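Local coordinates for protein probable TonB-dependent siderophore receptor PiuA (Acinetobacter baumannii, PDB 5FP1) that probably binds iron-chelating siderophores at the outer membrane, the initial step in taking up iron from the environment, at residues Thr55-Thr59 and Asn160-Ile164; Gln637-Gly643 and Asp667-Asn673. One frame throughout, in Å; residues are numbered along the deposited sequence.

Interaction 1 (Thr55-Thr59 and Asn160-Ile164)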
loop_
_atom_site.group_PDB
_atom_site.type_symbol
_atom_site.label_atom_id
_atom_site.label_comp_id
_atom_site.label_asym_id
_atom_site.label_seq_id
_atom_site.Cartn_x
_atom_site.Cartn_y
_atom_site.Cartn_z
ATOM N N THR A 55 -8.884 16.022 -2.824
ATOM C CA THR A 55 -9.091 15.415 -1.514
ATOM C C THR A 55 -8.076 15.859 -0.478
ATOM O O THR A 55 -8.306 15.695 0.700
ATOM C CB THR A 55 -9.026 13.868 -1.585
ATOM O OG1 THR A 55 -7.799 13.449 -2.186
ATOM C CG2 THR A 55 -10.201 13.335 -2.380
ATOM N N LYS A 56 -6.971 16.411 -0.950
ATOM C CA LYS A 56 -5.784 16.760 -0.162
ATOM C C LYS A 56 -5.318 15.575 0.683
ATOM O O LYS A 56 -4.948 15.754 1.851
ATOM C CB LYS A 56 -5.998 18.002 0.720
ATOM C CG LYS A 56 -4.707 18.771 1.015
ATOM C CD LYS A 56 -4.923 19.940 1.985
ATOM C CE LYS A 56 -3.599 20.522 2.485
ATOM N NZ LYS A 56 -2.785 21.099 1.376
ATOM N N VAL A 57 -5.347 14.372 0.103
ATOM C CA VAL A 57 -4.773 13.209 0.800
ATOM C C VAL A 57 -3.280 13.382 0.946
ATOM O O VAL A 57 -2.584 13.774 -0.004
ATOM C CB VAL A 57 -5.118 11.866 0.153
ATOM C CG1 VAL A 57 -6.583 11.533 0.382
ATOM C CG2 VAL A 57 -4.773 11.860 -1.324
ATOM N N THR A 58 -2.779 13.114 2.141
ATOM C CA THR A 58 -1.380 13.349 2.417
ATOM C C THR A 58 -0.546 12.071 2.535
ATOM O O THR A 58 0.679 12.125 2.488
ATOM C CB THR A 58 -1.198 14.166 3.696
ATOM O OG1 THR A 58 -1.583 13.378 4.817
ATOM C CG2 THR A 58 -2.036 15.484 3.636
ATOM N N THR A 59 -1.212 10.935 2.679
ATOM C CA THR A 59 -0.518 9.650 2.759
ATOM C C THR A 59 -1.133 8.679 1.747
ATOM O O THR A 59 -2.313 8.786 1.385
ATOM C CB THR A 59 -0.652 9.039 4.158
ATOM O OG1 THR A 59 -2.021 8.709 4.407
ATOM C CG2 THR A 59 -0.158 9.994 5.255
ATOM N N ASN A 160 -4.589 20.396 15.357
ATOM C CA ASN A 160 -3.198 20.814 15.211
ATOM C C ASN A 160 -2.535 20.298 13.937
ATOM O O ASN A 160 -1.375 19.937 13.935
ATOM C CB ASN A 160 -2.384 20.424 16.442
ATOM C CG ASN A 160 -2.780 21.249 17.662
ATOM O OD1 ASN A 160 -2.939 22.464 17.568
ATOM N ND2 ASN A 160 -2.983 20.591 18.793
ATOM N N TYR A 161 -3.294 20.315 12.861
ATOM C CA TYR A 161 -2.763 20.071 11.515
ATOM C C TYR A 161 -2.089 21.322 10.975
ATOM O O TYR A 161 -2.683 22.405 10.972
ATOM C CB TYR A 161 -3.938 19.676 10.648
ATOM C CG TYR A 161 -3.690 19.364 9.194
ATOM C CD1 TYR A 161 -3.359 20.370 8.286
ATOM C CD2 TYR A 161 -3.874 18.076 8.700
ATOM C CE1 TYR A 161 -3.196 20.094 6.948
ATOM C CE2 TYR A 161 -3.712 17.790 7.359
ATOM C CZ TYR A 161 -3.387 18.804 6.481
ATOM O OH TYR A 161 -3.234 18.540 5.144
ATOM N N GLN A 162 -0.840 21.183 10.541
ATOM C CA GLN A 162 -0.160 22.229 9.763
ATOM C C GLN A 162 0.671 21.580 8.700
ATOM O O GLN A 162 1.414 20.646 8.990
ATOM C CB GLN A 162 0.764 23.072 10.662
ATOM C CG GLN A 162 0.049 23.713 11.842
ATOM C CD GLN A 162 1.025 24.180 12.911
ATOM O OE1 GLN A 162 2.106 24.667 12.602
ATOM N NE2 GLN A 162 0.653 24.017 14.174
ATOM N N ARG A 163 0.576 22.077 7.475
ATOM C CA ARG A 163 1.302 21.481 6.363
ATOM C C ARG A 163 1.736 22.551 5.378
ATOM O O ARG A 163 0.929 23.393 4.982
ATOM C CB ARG A 163 0.398 20.475 5.639
ATOM C CG ARG A 163 1.088 19.692 4.534
ATOM C CD ARG A 163 0.095 18.770 3.864
ATOM N NE ARG A 163 0.659 18.001 2.754
ATOM C CZ ARG A 163 1.316 16.846 2.876
ATOM N NH1 ARG A 163 1.557 16.322 4.070
ATOM N NH2 ARG A 163 1.759 16.220 1.799
ATOM N N ILE A 164 2.996 22.525 4.997
ATOM C CA ILE A 164 3.492 23.419 3.956
ATOM C C ILE A 164 4.186 22.571 2.925
ATOM O O ILE A 164 5.002 21.711 3.266
ATOM C CB ILE A 164 4.506 24.436 4.544
ATOM C CG1 ILE A 164 3.809 25.362 5.536
ATOM C CG2 ILE A 164 5.146 25.267 3.433
ATOM C CD1 ILE A 164 4.754 26.112 6.451
HETATM O O HOH W 1 -5.148 16.865 4.246
HETATM O O HOH W 2 -0.437 22.278 2.595
HETATM O O HOH W 3 -0.929 18.703 0.533
#
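This is a water-mediated contact between plug and barrel: the turn after plug helix 49-55 faces the inner wall formed by strand 161-171. The two backbones stay well apart, the nearest CA atoms being those of Thr58 and Arg163 at 9.4 Å, so long side chains and water bridge the gap. Tyr161 and Arg163 alternate with Gln162 and Ile164, as a beta strand requires, and it is the first pair whose CA-to-CB bonds point toward the plug. Lys56 leaves the helix with a positive phi of 51° and sends an extended chain to the wall, its CE lying near the plane of the Tyr161 ring, 3.3 Å from Tyr161 OH. Thr58 CB rests over one face of the Arg163 guanidinium, 3.5 Å from NH1 of Arg163, while the charge of that group is met by a salt bridge to Glu110, another plug residue. Three waters make the polar links. Water 1 joins Lys56 O (2.6 Å) to Tyr161 OH (2.7 Å); water 2 joins Lys56 NZ (2.9 Å) to Arg163 O (3.0 Å); water 3 accepts from Lys56 NZ (3.1 Å) and Arg163 NE (2.8 Å). Only 195 Å² is buried directly. Such a hydrated, polar seam is characteristic of TonB-dependent receptors, in which a plug domain fills the barrel lumen.

Interaction 2 (Gln637-Gly643 and Asp667-Asn673)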
loop_
_atom_site.group_PDB
_atom_site.type_symbol
_atom_site.label_atom_id
_atom_site.label_comp_id
_atom_site.label_asym_id
_atom_site.label_seq_id
_atom_site.Cartn_x
_atom_site.Cartn_y
_atom_site.Cartn_z
ATOM N N GLN A 637 -15.604 30.829 -10.336
ATOM C CA GLN A 637 -14.498 30.872 -9.391
ATOM C C GLN A 637 -14.681 29.897 -8.205
ATOM O O GLN A 637 -13.933 29.976 -7.232
ATOM C CB GLN A 637 -14.339 32.295 -8.838
ATOM C CG GLN A 637 -13.589 33.257 -9.755
ATOM C CD GLN A 637 -13.136 34.523 -9.031
ATOM O OE1 GLN A 637 -13.892 35.119 -8.260
ATOM N NE2 GLN A 637 -11.898 34.937 -9.277
ATOM N N LEU A 638 -15.694 29.034 -8.258
ATOM C CA LEU A 638 -16.049 28.208 -7.098
ATOM C C LEU A 638 -16.436 26.792 -7.483
ATOM O O LEU A 638 -17.457 26.566 -8.135
ATOM C CB LEU A 638 -17.193 28.812 -6.275
ATOM C CG LEU A 638 -17.605 28.012 -5.030
ATOM C CD1 LEU A 638 -16.477 27.979 -4.007
ATOM C CD2 LEU A 638 -18.861 28.574 -4.385
ATOM N N THR A 639 -15.617 25.845 -7.035
ATOM C CA THR A 639 -15.893 24.426 -7.180
ATOM C C THR A 639 -16.250 23.827 -5.825
ATOM O O THR A 639 -15.608 24.135 -4.802
ATOM C CB THR A 639 -14.647 23.707 -7.737
ATOM O OG1 THR A 639 -14.316 24.283 -8.996
ATOM C CG2 THR A 639 -14.894 22.219 -7.918
ATOM N N VAL A 640 -17.275 22.988 -5.819
ATOM C CA VAL A 640 -17.686 22.265 -4.619
ATOM C C VAL A 640 -17.585 20.759 -4.902
ATOM O O VAL A 640 -17.978 20.299 -5.977
ATOM C CB VAL A 640 -19.124 22.611 -4.225
ATOM C CG1 VAL A 640 -19.607 21.702 -3.113
ATOM C CG2 VAL A 640 -19.210 24.067 -3.786
ATOM N N GLY A 641 -17.035 20.008 -3.946
ATOM C CA GLY A 641 -16.893 18.539 -4.089
ATOM C C GLY A 641 -17.539 17.756 -2.966
ATOM O O GLY A 641 -17.628 18.228 -1.833
ATOM N N ALA A 642 -18.000 16.558 -3.290
ATOM C CA ALA A 642 -18.605 15.666 -2.334
ATOM C C ALA A 642 -18.114 14.238 -2.585
ATOM O O ALA A 642 -17.984 13.801 -3.732
ATOM C CB ALA A 642 -20.118 15.698 -2.441
ATOM N N GLY A 643 -17.886 13.512 -1.494
ATOM C CA GLY A 643 -17.460 12.121 -1.580
ATOM C C GLY A 643 -18.196 11.236 -0.628
ATOM O O GLY A 643 -18.704 11.688 0.421
ATOM N N ASP A 667 -17.168 13.017 2.696
ATOM C CA ASP A 667 -16.225 14.109 2.636
ATOM C C ASP A 667 -16.791 15.254 1.803
ATOM O O ASP A 667 -17.651 15.045 0.945
ATOM C CB ASP A 667 -14.914 13.636 2.032
ATOM C CG ASP A 667 -14.247 12.559 2.882
ATOM O OD1 ASP A 667 -13.784 12.892 3.996
ATOM O OD2 ASP A 667 -14.225 11.378 2.463
ATOM N N ALA A 668 -16.292 16.449 2.049
ATOM C CA ALA A 668 -16.658 17.598 1.222
ATOM C C ALA A 668 -15.508 18.525 0.987
ATOM O O ALA A 668 -14.541 18.557 1.758
ATOM C CB ALA A 668 -17.830 18.340 1.845
ATOM N N MET A 669 -15.618 19.324 -0.080
ATOM C CA MET A 669 -14.593 20.255 -0.423
ATOM C C MET A 669 -15.201 21.526 -1.085
ATOM O O MET A 669 -16.211 21.454 -1.760
ATOM C CB MET A 669 -13.636 19.584 -1.405
ATOM C CG MET A 669 -12.425 20.382 -1.817
ATOM S SD MET A 669 -12.682 21.420 -3.285
ATOM C CE MET A 669 -12.818 20.189 -4.571
ATOM N N ALA A 670 -14.519 22.643 -0.913
ATOM C CA ALA A 670 -14.785 23.855 -1.681
ATOM C C ALA A 670 -13.472 24.538 -2.002
ATOM O O ALA A 670 -12.632 24.743 -1.135
ATOM C CB ALA A 670 -15.683 24.796 -0.888
ATOM N N ARG A 671 -13.332 24.916 -3.264
ATOM C CA ARG A 671 -12.171 25.564 -3.777
ATOM C C ARG A 671 -12.583 26.897 -4.417
ATOM O O ARG A 671 -13.347 26.897 -5.380
ATOM C CB ARG A 671 -11.552 24.728 -4.875
ATOM C CG ARG A 671 -10.310 25.383 -5.443
ATOM C CD ARG A 671 -9.344 24.393 -6.091
ATOM N NE ARG A 671 -10.028 23.526 -7.026
ATOM C CZ ARG A 671 -10.123 22.204 -6.913
ATOM N NH1 ARG A 671 -9.557 21.547 -5.901
ATOM N NH2 ARG A 671 -10.773 21.538 -7.841
ATOM N N TYR A 672 -12.042 27.996 -3.907
ATOM C CA TYR A 672 -12.342 29.335 -4.447
ATOM C C TYR A 672 -11.118 29.892 -5.133
ATOM O O TYR A 672 -10.048 30.007 -4.523
ATOM C CB TYR A 672 -12.814 30.295 -3.346
ATOM C CG TYR A 672 -13.225 31.670 -3.879
ATOM C CD1 TYR A 672 -14.427 31.847 -4.542
ATOM C CD2 TYR A 672 -12.394 32.769 -3.736
ATOM C CE1 TYR A 672 -14.800 33.085 -5.038
ATOM C CE2 TYR A 672 -12.754 34.010 -4.229
ATOM C CZ TYR A 672 -13.956 34.159 -4.881
ATOM O OH TYR A 672 -14.317 35.389 -5.373
ATOM N N ASN A 673 -11.265 30.240 -6.414
ATOM C CA ASN A 673 -10.193 30.902 -7.139
ATOM C C ASN A 673 -10.156 32.374 -6.762
ATOM O O ASN A 673 -11.023 33.151 -7.165
ATOM C CB ASN A 673 -10.368 30.744 -8.654
ATOM C CG ASN A 673 -10.619 29.311 -9.068
ATOM O OD1 ASN A 673 -11.663 28.989 -9.643
ATOM N ND2 ASN A 673 -9.669 28.431 -8.760
HETATM O O HOH W 4 -12.809 26.842 -8.178
#
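Segments 637-643 and 667-673 run antiparallel, with strand axes 4.4 Å apart at closest and 170° between their directions, as neighbouring strands of a beta hairpin in the transmembrane barrel. Seven backbone N-H...O bonds fix the register. The shortest, Gly641 N to Met669 O, is 2.7 Å. Thr639 N to Arg671 O is 3.0 Å. Side chains divide by alternation. Leu638, Val640, Ala642, Ala668, Ala670 and Tyr672 share one face, the outer one, where Leu638 CD1 lies 4.4 Å from Tyr672 CB. Thr639, Asp667, Met669 and Arg671 share the face turned to the plug: Met669 and Arg671 touch helix 49-55, and Arg671 forms a salt bridge with Asp54 and a hydrogen bond with Gln681. An ideal CB on Gly641 would sit just 3.3 Å from Met669 CE, so the missing side chain leaves room for that methyl. On this face water 4 accepts from Thr639 OG1 (3.1 Å) and donates to Arg671 O and to OD1 of Asn673, whose ND2 hydrogen-bonds Asp679 (2.8 Å from the water to each acceptor).

Overall arrangement
Interaction 1 precedes interaction 2 along the chain, and their centres lie 16 Å apart on the same side of the molecule, with nearest atoms about 6 Å from each other and no touch. Both reach the barrel sheet: strands 149-157, 709-717 and 678-685 separate strand 161-171 from strand 659-673. Their roles differ, since interaction 1 joins plug to wall whereas interaction 2 pairs two strands of the wall itself. Helix 49-55 connects them. Its C-terminal end opens into the turn of interaction 1, while Asp54 forms a salt bridge with Arg671 of interaction 2. The plug is thus held against wall strands on both sides of the barrel's N- and C-terminal strand junction.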